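Local coordinates for protein Phosphoglucosamine/phosphogalactosamine mutase (Sulfolobus tokodaii, PDB 2F7L) that interconverts the 6- and 1-phosphates of glucosamine and of galactosamine, using magnesium, on the route to UDP-N-acetylglucosamine and UDP-N-acetylgalactosamine, at residues A[23-28]-A[56-61]; A[43-47]-A[180-184]; A[47-53]-A[102-106]; A[84-88]-A[148-154]; A[217-222]-A[255-259]. The contacts are given in a common frame with arbitrary orientation. Numbering follows the deposited sequence.

Contact 1 (A[23-28]-A[56-61]); sequences VLKLSK and IVEGGL
Segments 23-28 and 56-61 are both α-helical and run in roughly the same direction, their axes 7.8 Å apart at closest approach and crossing at -39°. This close approach depends on G60: its CA is 5.0 Å from S27 CA and 3.8 Å from S27 CB, and a CB on residue 60 would collide with that atom. S27 is a knob seated in the hole formed by I56, V57, G60 and L61. Its m rotamer returns OG to its own helix, donating a 2.8 Å hydrogen bond to V23 O, while OG also lies 3.3 Å from V57 CA. A methyl of L61 rests against the S27 carbonyl, CD2 to S27 O 3.4 Å. No hydrogen bond crosses the interface. The remaining packing is apolar: V23 CG1 meets V57 CG2 at 3.5 Å and I56 CG2 at 4.0 Å, L24 CB lies 3.7 Å from I56 CG2, and L24 CD1 lies 3.8 Å from G60 CA. The contact pairs helices 20-34 and 50-63 of α/β/α domain I, with I106 of strand 103-109 packing against both V23 and V57.

Contact 2 (A[43-47]-A[180-184]); sequences GRDVR and ANSVG
V46, V183 and S182 bury the most surface where a domain I loop meets a domain II loop. The backbone leaves strand conformation after R44, and the closest CA pairs are V46-S182 at 5.3 Å and D45-V183 at 5.5 Å. V46 (chi1 79°) points at the other loop, its CG1 lying 3.2 Å from S182 OG and 3.7 Å from N181 O. V183, opening a short 3-10 segment, places CG2 3.7 Å from R44 O and 3.9 Å from D45 CA. S182 is a t rotamer whose OG hydrogen-bonds to G242 O. No hydrogen bond joins the segments, which meet by van der Waals packing. D45 (p) turns its carboxylate away: OD1 accepts R47 N at 2.8 Å, an Asx turn, and OD2 forms a salt bridge with R47 NE at 3.0 Å and hydrogen-bonds to T95. D45 lies about 4 Å, side chain to side chain, from D243, a magnesium ligand by similarity, consistent with a place beside the interdomain active-site cleft. The contact sits between the C-terminal ends of strands 39-44 and 174-178, V183 also touching M73 of strand 67-73.

Contact 3 (A[47-53]-A[102-106]); sequences RAGGDML and PYNGI
R47 opens the first segment with an extended backbone (phi/psi -47/158) and a side chain of m, t, t rotamers that brings NH1 to Y103 O at the start of strand 103-109. This NH1 to Y103 O hydrogen bond is weak, 3.1 Å long with 133° at the hydrogen, while R47 CB packs against the N104 side chain. The nearest CA atoms are R47 and N104, 6.5 Å apart. From R47 the chain folds into a type I β turn that ends at G50, closed by G50 N to R47 O at 3.0 Å. A48 points its CB toward the strand, its CA 6.8 Å from that of P102. G49 lies close to the N104 side chain. The chain continues into helix 50-63, with L53 N bonded to G49 O at 2.8 Å; L53 (m, t) points back at the strand, its CD1 against the N104 side chain, and also packs on V23 and I94. Residues 103-106 are extended throughout. The polar end of R47 is engaged mainly outside this pair: NH2 bonds to S97 O and N99 O, NH1 to P100 O, and NE forms a salt bridge with D45. One buried guanidinium therefore braces the backbone of the loop carrying S97, by similarity the serine phosphorylated during catalysis, here unmodified, and ties it to the start of strand 103-109.

Contact 4 (A[84-88]-A[148-154]); sequences KTLGY and EDRVIST
The side chains of L86, Y88, E148 and R150 interlock across a gap that they alone bridge, the nearest CA atoms, those of L86 and V151, being 8.6 Å apart. L86, with both chi angles between wells (-112°, 31°), contributes the largest buried area. Its CG lies 3.4 Å from R150 NH2, over one face of the guanidinium, and its CD2 approaches E148 OE2 at 3.9 Å and T154 OG1 at 4.0 Å. G87 is the first residue to leave helical phi/psi, with phi 97°, an angle at which a CB would jam against the preceding carbonyl: the glycine at the C-terminal side of the helix. After it, Y88 points toward the second segment. Y88 (m, chi2 -78°) donates from OH to E148 OE2 at 2.6 Å, the hydrogen bond between the segments, with OE2 near the ring plane. E148 is t, p; its carboxylate also accepts R150 N at OE1 (2.8 Å) and forms a salt bridge from OE2 to NH2 of R150 (m, t, m) at 3.3 Å. T154, an m rotamer, sets CG2 4.1 Å from T85 OG1 at the exposed margin. This is structural packing away from the catalytic residues. It joins the C-terminal part of helix 76-86 of domain I to the chain leading from strand 146-147, where the E148 backbone bonds to D70 of strand 67-73, into helix 151-160. Y88 pairs edge-to-face with Y69, L41 of strand 39-44 touches Y88 and E148, and V151 packs on L79.

Contact 5 (A[217-222]-A[255-259]); sequences PTFDSL and RVQWG
Beside the presumed magnesium site of domain II, two loops that lead into helices pack through aromatic and aliphatic side chains; P217 lies about 4 Å, side chain to side chain, from D241, a metal ligand by similarity. Residues 219-222 have helical phi/psi, whereas 255-258 are extended, and the nearest CA atoms are F219 and V256 at 6.4 Å. T218 OG1 accepts S221 N at 2.9 Å, an ST motif. In addition, S221 OG accepts T218 N at 2.6 Å and L222 N bonds to T218 O at 2.8 Å. The F219 ring (m, chi2 82°) reaches the other loop. V256 CG2 sits over the ring face, 3.5 Å from its centroid, as a CH-π contact. The six-membered ring of W258 (t) lies 5.2 Å from the F219 ring, centroid to centroid, with planes at 30° and little overlap. P217 O approaches the W258 edge at CH2, 3.7 Å away, and L222 CB lies 4.1 Å from V256 CG1; W258 NE1 hydrogen-bonds to E327. The T218 ST motif, with its reciprocal T218-S221 bonds, shapes the turn that leads into helix 223-231 beside the presumed metal site.

In the fold
Contacts 1, 2 and 3 are mostly buried, whereas contacts 4 and 5 are only partly so. Contacts 1 and 3 both use helix 50-63 of domain I and meet directly: V23 packs on L53, and L26 and V57 on I106, so helix packing merges with packing on the strand. Contacts 2 and 3 share R47, whose side chain is about 5 Å from that of S97, the probable catalytic serine; contact 2 is van der Waals packing beside a buried D45-R47 pair, joining loops of two domains, and contact 3 adds one weak hydrogen bond from R47. Contact 4, more peripheral, has one hydrogen bond across it, tyrosine to carboxylate, with a salt bridge inside the second segment. Contact 5, opposite contacts 1 and 4 across the chain's centre, relies on aromatic packing between loops near the presumed metal site.

Contact 1 (A[23-28]-A[56-61])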
# COMPACT_ATOMS: atom_id res chain seq x y z
N VAL A 23 -13.05 -18.97 5.75
CA VAL A 23 -12.99 -18.46 4.40
C VAL A 23 -14.18 -19.01 3.60
O VAL A 23 -14.74 -18.34 2.75
CB VAL A 23 -11.66 -18.86 3.72
CG1 VAL A 23 -11.69 -18.51 2.22
CG2 VAL A 23 -10.49 -18.16 4.43
N LEU A 24 -14.58 -20.23 3.88
CA LEU A 24 -15.72 -20.75 3.15
C LEU A 24 -16.96 -19.88 3.42
O LEU A 24 -17.72 -19.55 2.49
CB LEU A 24 -16.00 -22.21 3.52
CG LEU A 24 -17.30 -22.75 2.90
CD1 LEU A 24 -17.23 -22.65 1.38
CD2 LEU A 24 -17.53 -24.17 3.35
N LYS A 25 -17.18 -19.51 4.69
CA LYS A 25 -18.34 -18.69 5.05
C LYS A 25 -18.22 -17.27 4.50
O LYS A 25 -19.19 -16.71 3.95
CB LYS A 25 -18.50 -18.66 6.57
CG LYS A 25 -19.89 -18.31 7.08
CD LYS A 25 -20.06 -18.89 8.46
CE LYS A 25 -20.60 -17.87 9.44
NZ LYS A 25 -20.85 -18.45 10.79
N LEU A 26 -17.03 -16.71 4.67
CA LEU A 26 -16.73 -15.37 4.20
C LEU A 26 -16.97 -15.26 2.68
O LEU A 26 -17.31 -14.20 2.18
CB LEU A 26 -15.27 -15.04 4.55
CG LEU A 26 -14.77 -13.59 4.59
CD1 LEU A 26 -13.83 -13.35 3.44
CD2 LEU A 26 -15.93 -12.60 4.57
N SER A 27 -16.83 -16.39 1.97
CA SER A 27 -17.03 -16.49 0.52
C SER A 27 -18.48 -16.52 0.06
O SER A 27 -18.78 -16.09 -1.05
CB SER A 27 -16.36 -17.75 -0.01
OG SER A 27 -14.96 -17.64 0.09
N LYS A 28 -19.36 -17.08 0.89
CA LYS A 28 -20.78 -17.14 0.56
C LYS A 28 -21.29 -15.72 0.77
O LYS A 28 -22.18 -15.24 0.06
CB LYS A 28 -21.54 -18.06 1.53
CG LYS A 28 -20.87 -19.35 1.94
CD LYS A 28 -21.34 -20.50 1.10
CE LYS A 28 -21.64 -21.70 1.98
NZ LYS A 28 -22.93 -21.58 2.70
N ILE A 56 -11.12 -22.96 -1.75
CA ILE A 56 -12.22 -22.74 -0.83
C ILE A 56 -13.09 -21.57 -1.30
O ILE A 56 -14.32 -21.68 -1.32
CB ILE A 56 -11.72 -22.47 0.63
CG1 ILE A 56 -10.87 -23.65 1.15
CG2 ILE A 56 -12.92 -22.23 1.56
CD1 ILE A 56 -11.64 -24.96 1.34
N VAL A 57 -12.45 -20.47 -1.68
CA VAL A 57 -13.15 -19.29 -2.15
C VAL A 57 -14.00 -19.62 -3.38
O VAL A 57 -15.19 -19.29 -3.43
CB VAL A 57 -12.13 -18.12 -2.48
CG1 VAL A 57 -12.82 -17.03 -3.34
CG2 VAL A 57 -11.59 -17.49 -1.17
N GLU A 58 -13.39 -20.27 -4.37
CA GLU A 58 -14.08 -20.65 -5.61
C GLU A 58 -15.27 -21.56 -5.31
O GLU A 58 -16.37 -21.38 -5.87
CB GLU A 58 -13.10 -21.34 -6.56
CG GLU A 58 -12.09 -20.35 -7.08
CD GLU A 58 -10.99 -20.96 -7.93
OE1 GLU A 58 -10.19 -20.14 -8.43
OE2 GLU A 58 -10.91 -22.21 -8.09
N GLY A 59 -15.04 -22.52 -4.43
CA GLY A 59 -16.12 -23.41 -4.03
C GLY A 59 -17.20 -22.57 -3.37
O GLY A 59 -18.38 -22.74 -3.65
N GLY A 60 -16.80 -21.64 -2.51
CA GLY A 60 -17.77 -20.78 -1.84
C GLY A 60 -18.58 -19.88 -2.76
O GLY A 60 -19.80 -19.74 -2.59
N LEU A 61 -17.92 -19.27 -3.74
CA LEU A 61 -18.62 -18.39 -4.67
C LEU A 61 -19.59 -19.16 -5.60
O LEU A 61 -20.64 -18.63 -6.00
CB LEU A 61 -17.58 -17.60 -5.47
CG LEU A 61 -16.68 -16.66 -4.65
CD1 LEU A 61 -15.44 -16.23 -5.45
CD2 LEU A 61 -17.52 -15.45 -4.19

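Contact 2 (A[43-47]-A[180-184])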
# COMPACT_ATOMS: atom_id res chain seq x y z
N GLY A 43 -7.70 -14.05 -7.45
CA GLY A 43 -6.25 -14.15 -7.65
C GLY A 43 -5.54 -14.29 -6.32
O GLY A 43 -6.19 -14.25 -5.29
N ARG A 44 -4.21 -14.46 -6.32
CA ARG A 44 -3.47 -14.63 -5.06
C ARG A 44 -2.01 -14.23 -5.08
O ARG A 44 -1.37 -14.17 -6.13
CB ARG A 44 -3.54 -16.09 -4.60
CG ARG A 44 -2.57 -17.01 -5.33
CD ARG A 44 -2.85 -18.44 -4.94
NE ARG A 44 -1.63 -19.19 -4.69
CZ ARG A 44 -0.99 -19.91 -5.61
NH1 ARG A 44 -1.47 -19.99 -6.85
NH2 ARG A 44 0.14 -20.55 -5.28
N ASP A 45 -1.46 -13.95 -3.90
CA ASP A 45 -0.06 -13.62 -3.85
C ASP A 45 0.67 -14.94 -3.59
O ASP A 45 0.14 -16.02 -3.82
CB ASP A 45 0.21 -12.57 -2.77
CG ASP A 45 0.11 -13.12 -1.37
OD1 ASP A 45 -0.09 -14.35 -1.21
OD2 ASP A 45 0.24 -12.32 -0.42
N VAL A 46 1.89 -14.89 -3.08
CA VAL A 46 2.61 -16.13 -2.92
C VAL A 46 2.42 -16.92 -1.64
O VAL A 46 2.86 -18.06 -1.56
CB VAL A 46 4.14 -15.88 -3.14
CG1 VAL A 46 4.77 -15.28 -1.88
CG2 VAL A 46 4.83 -17.17 -3.54
N ARG A 47 1.75 -16.34 -0.66
CA ARG A 47 1.60 -16.96 0.66
C ARG A 47 1.21 -18.42 0.89
O ARG A 47 0.62 -19.09 0.06
CB ARG A 47 0.70 -16.07 1.52
CG ARG A 47 1.30 -14.73 1.81
CD ARG A 47 0.24 -13.76 2.25
NE ARG A 47 0.80 -12.43 2.49
CZ ARG A 47 1.61 -12.12 3.50
NH1 ARG A 47 1.96 -13.05 4.39
NH2 ARG A 47 2.08 -10.88 3.62
N ALA A 180 10.80 -9.58 -2.62
CA ALA A 180 10.58 -10.29 -1.36
C ALA A 180 10.08 -11.72 -1.50
O ALA A 180 9.21 -12.16 -0.77
CB ALA A 180 9.62 -9.49 -0.46
N ASN A 181 10.66 -12.44 -2.44
CA ASN A 181 10.28 -13.84 -2.67
C ASN A 181 8.82 -14.01 -3.06
O ASN A 181 8.28 -15.12 -3.00
CB ASN A 181 10.59 -14.64 -1.42
CG ASN A 181 12.06 -14.76 -1.21
OD1 ASN A 181 12.59 -14.46 -0.13
ND2 ASN A 181 12.75 -15.22 -2.23
N SER A 182 8.20 -12.91 -3.48
CA SER A 182 6.82 -12.97 -3.86
C SER A 182 6.40 -12.45 -5.24
O SER A 182 7.18 -11.99 -6.08
CB SER A 182 6.00 -12.27 -2.79
OG SER A 182 4.62 -12.36 -3.09
N VAL A 183 5.10 -12.55 -5.44
CA VAL A 183 4.40 -12.19 -6.65
C VAL A 183 4.89 -10.94 -7.42
O VAL A 183 4.67 -10.81 -8.62
CB VAL A 183 2.88 -12.13 -6.27
CG1 VAL A 183 2.31 -10.73 -6.42
CG2 VAL A 183 2.11 -13.19 -7.04
N GLY A 184 5.59 -10.04 -6.74
CA GLY A 184 6.08 -8.85 -7.42
C GLY A 184 7.14 -9.19 -8.46
O GLY A 184 7.42 -8.41 -9.36

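Contact 3 (A[47-53]-A[102-106])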
# COMPACT_ATOMS: atom_id res chain seq x y z
N ARG A 47 1.75 -16.34 -0.66
CA ARG A 47 1.60 -16.96 0.66
C ARG A 47 1.21 -18.42 0.89
O ARG A 47 0.62 -19.09 0.06
CB ARG A 47 0.70 -16.07 1.52
CG ARG A 47 1.30 -14.73 1.81
CD ARG A 47 0.24 -13.76 2.25
NE ARG A 47 0.80 -12.43 2.49
CZ ARG A 47 1.61 -12.12 3.50
NH1 ARG A 47 1.96 -13.05 4.39
NH2 ARG A 47 2.08 -10.88 3.62
N ALA A 48 1.58 -18.90 2.07
CA ALA A 48 1.35 -20.25 2.54
C ALA A 48 -0.01 -20.91 2.28
O ALA A 48 -0.06 -22.06 1.85
CB ALA A 48 1.68 -20.32 4.01
N GLY A 49 -1.12 -20.26 2.51
CA GLY A 49 -2.33 -21.05 2.23
C GLY A 49 -2.91 -20.89 0.84
O GLY A 49 -4.07 -21.21 0.59
N GLY A 50 -2.07 -20.40 -0.06
CA GLY A 50 -2.43 -20.09 -1.43
C GLY A 50 -3.46 -20.88 -2.20
O GLY A 50 -4.53 -20.38 -2.52
N ASP A 51 -3.09 -22.11 -2.54
CA ASP A 51 -3.98 -22.97 -3.29
C ASP A 51 -5.16 -23.38 -2.47
O ASP A 51 -6.31 -23.28 -2.91
CB ASP A 51 -3.25 -24.22 -3.75
CG ASP A 51 -2.98 -24.22 -5.24
OD1 ASP A 51 -2.16 -23.34 -5.67
OD2 ASP A 51 -3.61 -25.07 -5.95
N MET A 52 -4.90 -23.84 -1.26
CA MET A 52 -6.00 -24.27 -0.43
C MET A 52 -7.08 -23.20 -0.42
O MET A 52 -8.23 -23.48 -0.78
CB MET A 52 -5.50 -24.56 0.97
CG MET A 52 -6.59 -25.08 1.88
SD MET A 52 -6.52 -24.19 3.41
CE MET A 52 -5.49 -25.19 4.36
N LEU A 53 -6.70 -21.98 -0.05
CA LEU A 53 -7.65 -20.87 0.03
C LEU A 53 -8.34 -20.48 -1.26
O LEU A 53 -9.50 -20.09 -1.23
CB LEU A 53 -6.97 -19.66 0.66
CG LEU A 53 -6.67 -19.88 2.16
CD1 LEU A 53 -6.18 -18.57 2.81
CD2 LEU A 53 -7.94 -20.40 2.88
N PRO A 102 3.55 -16.41 8.21
CA PRO A 102 2.44 -17.31 8.55
C PRO A 102 1.02 -16.78 8.34
O PRO A 102 0.05 -17.52 8.50
CB PRO A 102 2.76 -17.72 10.00
CG PRO A 102 3.49 -16.54 10.52
CD PRO A 102 4.37 -16.09 9.39
N TYR A 103 0.90 -15.52 7.95
CA TYR A 103 -0.40 -14.92 7.72
C TYR A 103 -0.90 -15.01 6.28
O TYR A 103 -0.12 -15.19 5.34
CB TYR A 103 -0.37 -13.43 8.09
CG TYR A 103 -0.32 -13.15 9.55
CD1 TYR A 103 -1.44 -12.72 10.24
CD2 TYR A 103 0.86 -13.37 10.27
CE1 TYR A 103 -1.40 -12.51 11.63
CE2 TYR A 103 0.91 -13.18 11.65
CZ TYR A 103 -0.22 -12.75 12.33
OH TYR A 103 -0.17 -12.61 13.70
N ASN A 104 -2.21 -14.88 6.14
CA ASN A 104 -2.85 -14.83 4.84
C ASN A 104 -4.22 -14.23 5.10
O ASN A 104 -4.63 -14.15 6.25
CB ASN A 104 -2.95 -16.20 4.20
CG ASN A 104 -2.84 -16.13 2.68
OD1 ASN A 104 -2.46 -17.10 2.02
ND2 ASN A 104 -3.17 -14.98 2.13
N GLY A 105 -4.92 -13.78 4.07
CA GLY A 105 -6.22 -13.19 4.31
C GLY A 105 -7.08 -12.98 3.08
O GLY A 105 -6.80 -13.50 2.00
N ILE A 106 -8.14 -12.22 3.23
CA ILE A 106 -9.01 -11.99 2.12
C ILE A 106 -9.21 -10.53 1.89
O ILE A 106 -9.59 -9.82 2.81
CB ILE A 106 -10.39 -12.59 2.38
CG1 ILE A 106 -10.28 -14.10 2.63
CG2 ILE A 106 -11.30 -12.30 1.21
CD1 ILE A 106 -9.95 -14.89 1.40

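Contact 4 (A[84-88]-A[148-154])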
# COMPACT_ATOMS: atom_id res chain seq x y z
N LYS A 84 -10.71 -3.73 -12.75
CA LYS A 84 -10.98 -2.36 -13.16
C LYS A 84 -11.20 -2.23 -14.68
O LYS A 84 -12.18 -1.64 -15.12
CB LYS A 84 -9.81 -1.46 -12.75
CG LYS A 84 -9.91 -0.02 -13.23
CD LYS A 84 -8.65 0.76 -12.90
CE LYS A 84 -8.53 2.04 -13.72
NZ LYS A 84 -9.66 2.99 -13.47
N THR A 85 -10.31 -2.78 -15.48
CA THR A 85 -10.45 -2.59 -16.91
C THR A 85 -10.87 -3.79 -17.74
O THR A 85 -11.12 -3.66 -18.95
CB THR A 85 -9.13 -2.08 -17.52
OG1 THR A 85 -8.24 -3.18 -17.73
CG2 THR A 85 -8.43 -1.07 -16.57
N LEU A 86 -10.96 -4.97 -17.12
CA LEU A 86 -11.31 -6.15 -17.88
C LEU A 86 -12.79 -6.51 -17.85
O LEU A 86 -13.19 -7.51 -18.44
CB LEU A 86 -10.44 -7.32 -17.42
CG LEU A 86 -9.43 -7.84 -18.45
CD1 LEU A 86 -8.96 -6.76 -19.35
CD2 LEU A 86 -8.26 -8.47 -17.74
N GLY A 87 -13.59 -5.70 -17.17
CA GLY A 87 -15.03 -5.92 -17.10
C GLY A 87 -15.62 -6.63 -15.89
O GLY A 87 -16.82 -6.79 -15.80
N TYR A 88 -14.80 -7.06 -14.94
CA TYR A 88 -15.34 -7.78 -13.79
C TYR A 88 -16.26 -6.99 -12.88
O TYR A 88 -16.23 -5.77 -12.84
CB TYR A 88 -14.19 -8.37 -12.99
CG TYR A 88 -13.50 -9.48 -13.75
CD1 TYR A 88 -14.06 -10.75 -13.83
CD2 TYR A 88 -12.29 -9.24 -14.42
CE1 TYR A 88 -13.45 -11.76 -14.55
CE2 TYR A 88 -11.67 -10.24 -15.14
CZ TYR A 88 -12.25 -11.50 -15.21
OH TYR A 88 -11.66 -12.47 -15.97
N GLU A 148 -8.54 -16.90 -16.35
CA GLU A 148 -8.28 -15.52 -16.75
C GLU A 148 -6.77 -15.32 -16.93
O GLU A 148 -6.02 -15.13 -15.95
CB GLU A 148 -8.80 -14.57 -15.69
CG GLU A 148 -8.42 -13.14 -15.94
CD GLU A 148 -8.67 -12.72 -17.36
OE1 GLU A 148 -7.86 -13.06 -18.24
OE2 GLU A 148 -9.68 -12.05 -17.61
N ASP A 149 -6.31 -15.35 -18.19
CA ASP A 149 -4.88 -15.22 -18.47
C ASP A 149 -4.40 -13.85 -18.90
O ASP A 149 -3.32 -13.76 -19.42
CB ASP A 149 -4.43 -16.20 -19.56
CG ASP A 149 -4.50 -17.65 -19.11
OD1 ASP A 149 -4.40 -18.54 -19.99
OD2 ASP A 149 -4.65 -17.89 -17.89
N ARG A 150 -5.15 -12.80 -18.68
CA ARG A 150 -4.69 -11.49 -19.14
C ARG A 150 -4.20 -10.56 -18.06
O ARG A 150 -3.66 -9.51 -18.38
CB ARG A 150 -5.80 -10.77 -19.89
CG ARG A 150 -6.36 -11.55 -21.03
CD ARG A 150 -7.57 -10.89 -21.60
NE ARG A 150 -8.73 -10.94 -20.71
CZ ARG A 150 -9.87 -10.32 -21.00
NH1 ARG A 150 -9.96 -9.65 -22.13
NH2 ARG A 150 -10.91 -10.36 -20.18
N VAL A 151 -4.37 -10.94 -16.79
CA VAL A 151 -4.00 -10.06 -15.69
C VAL A 151 -2.56 -9.48 -15.68
O VAL A 151 -2.40 -8.26 -15.70
CB VAL A 151 -4.41 -10.72 -14.33
CG1 VAL A 151 -4.61 -12.19 -14.53
CG2 VAL A 151 -3.39 -10.44 -13.26
N ILE A 152 -1.52 -10.30 -15.65
CA ILE A 152 -0.17 -9.74 -15.66
C ILE A 152 0.06 -8.96 -16.97
O ILE A 152 0.35 -7.75 -16.95
CB ILE A 152 0.94 -10.82 -15.56
CG1 ILE A 152 0.77 -11.67 -14.29
CG2 ILE A 152 2.29 -10.15 -15.56
CD1 ILE A 152 1.14 -11.00 -13.04
N SER A 153 -0.07 -9.64 -18.10
CA SER A 153 0.14 -8.98 -19.39
C SER A 153 -0.64 -7.68 -19.50
O SER A 153 -0.07 -6.68 -19.94
CB SER A 153 -0.24 -9.89 -20.58
OG SER A 153 -1.62 -9.80 -20.90
N THR A 154 -1.92 -7.69 -19.12
CA THR A 154 -2.73 -6.48 -19.21
C THR A 154 -2.17 -5.38 -18.31
O THR A 154 -2.15 -4.21 -18.67
CB THR A 154 -4.20 -6.74 -18.77
OG1 THR A 154 -4.75 -7.79 -19.58
CG2 THR A 154 -5.05 -5.51 -18.93

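Contact 5 (A[217-222]-A[255-259])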
# COMPACT_ATOMS: atom_id res chain seq x y z
N PRO A 217 8.88 -4.28 3.40
CA PRO A 217 10.10 -3.49 3.24
C PRO A 217 10.27 -2.34 4.24
O PRO A 217 9.53 -1.35 4.22
CB PRO A 217 10.01 -3.03 1.79
CG PRO A 217 8.56 -2.87 1.59
CD PRO A 217 8.00 -4.10 2.23
N THR A 218 11.27 -2.48 5.10
CA THR A 218 11.57 -1.49 6.14
C THR A 218 13.07 -1.27 6.13
O THR A 218 13.82 -2.08 5.56
CB THR A 218 11.18 -2.01 7.52
OG1 THR A 218 11.94 -3.19 7.80
CG2 THR A 218 9.71 -2.36 7.57
N PHE A 219 13.52 -0.18 6.76
CA PHE A 219 14.95 0.08 6.81
C PHE A 219 15.63 -1.15 7.39
O PHE A 219 16.78 -1.45 7.07
CB PHE A 219 15.27 1.27 7.71
CG PHE A 219 14.88 2.59 7.15
CD1 PHE A 219 13.56 3.04 7.25
CD2 PHE A 219 15.82 3.40 6.53
CE1 PHE A 219 13.19 4.30 6.73
CE2 PHE A 219 15.46 4.65 6.01
CZ PHE A 219 14.14 5.10 6.12
N ASP A 220 14.93 -1.89 8.24
CA ASP A 220 15.56 -3.07 8.82
C ASP A 220 15.57 -4.29 7.91
O ASP A 220 16.57 -5.00 7.84
CB ASP A 220 14.90 -3.43 10.14
CG ASP A 220 15.87 -4.08 11.10
OD1 ASP A 220 15.85 -5.33 11.26
OD2 ASP A 220 16.69 -3.32 11.66
N SER A 221 14.46 -4.54 7.21
CA SER A 221 14.38 -5.69 6.33
C SER A 221 15.19 -5.48 5.07
O SER A 221 15.67 -6.44 4.46
CB SER A 221 12.92 -5.99 5.96
OG SER A 221 12.32 -4.88 5.32
N LEU A 222 15.34 -4.22 4.66
CA LEU A 222 16.08 -3.93 3.46
C LEU A 222 17.55 -3.86 3.77
O LEU A 222 18.39 -3.84 2.87
CB LEU A 222 15.61 -2.62 2.84
CG LEU A 222 14.14 -2.67 2.43
CD1 LEU A 222 13.77 -1.40 1.70
CD2 LEU A 222 13.90 -3.88 1.55
N ARG A 255 21.35 3.68 0.06
CA ARG A 255 20.58 4.05 1.24
C ARG A 255 19.09 3.97 0.91
O ARG A 255 18.64 4.47 -0.13
CB ARG A 255 20.97 5.47 1.70
CG ARG A 255 21.04 6.47 0.58
CD ARG A 255 21.72 7.77 1.00
NE ARG A 255 21.62 8.73 -0.10
CZ ARG A 255 21.68 10.04 0.05
NH1 ARG A 255 21.85 10.55 1.25
NH2 ARG A 255 21.51 10.84 -0.99
N VAL A 256 18.33 3.32 1.79
CA VAL A 256 16.91 3.20 1.52
C VAL A 256 16.23 4.55 1.78
O VAL A 256 16.64 5.30 2.66
CB VAL A 256 16.25 2.05 2.36
CG1 VAL A 256 17.30 1.11 2.89
CG2 VAL A 256 15.40 2.62 3.46
N GLN A 257 15.22 4.85 0.97
CA GLN A 257 14.45 6.09 1.07
C GLN A 257 13.03 5.74 1.52
O GLN A 257 12.44 4.77 1.04
CB GLN A 257 14.41 6.77 -0.29
CG GLN A 257 15.79 7.13 -0.86
CD GLN A 257 16.46 8.26 -0.09
OE1 GLN A 257 15.79 9.05 0.58
NE2 GLN A 257 17.77 8.35 -0.19
N TRP A 258 12.47 6.52 2.43
CA TRP A 258 11.13 6.19 2.92
C TRP A 258 9.99 6.54 1.96
O TRP A 258 10.07 7.47 1.14
CB TRP A 258 10.89 6.83 4.29
CG TRP A 258 9.91 6.03 5.11
CD1 TRP A 258 8.84 6.51 5.81
CD2 TRP A 258 9.85 4.59 5.22
NE1 TRP A 258 8.11 5.47 6.34
CE2 TRP A 258 8.71 4.28 5.99
CE3 TRP A 258 10.64 3.54 4.73
CZ2 TRP A 258 8.34 2.96 6.28
CZ3 TRP A 258 10.27 2.23 5.02
CH2 TRP A 258 9.13 1.95 5.78
N GLY A 259 8.92 5.77 2.09
CA GLY A 259 7.77 5.95 1.23
C GLY A 259 7.30 7.36 0.96
O GLY A 259 6.82 7.63 -0.14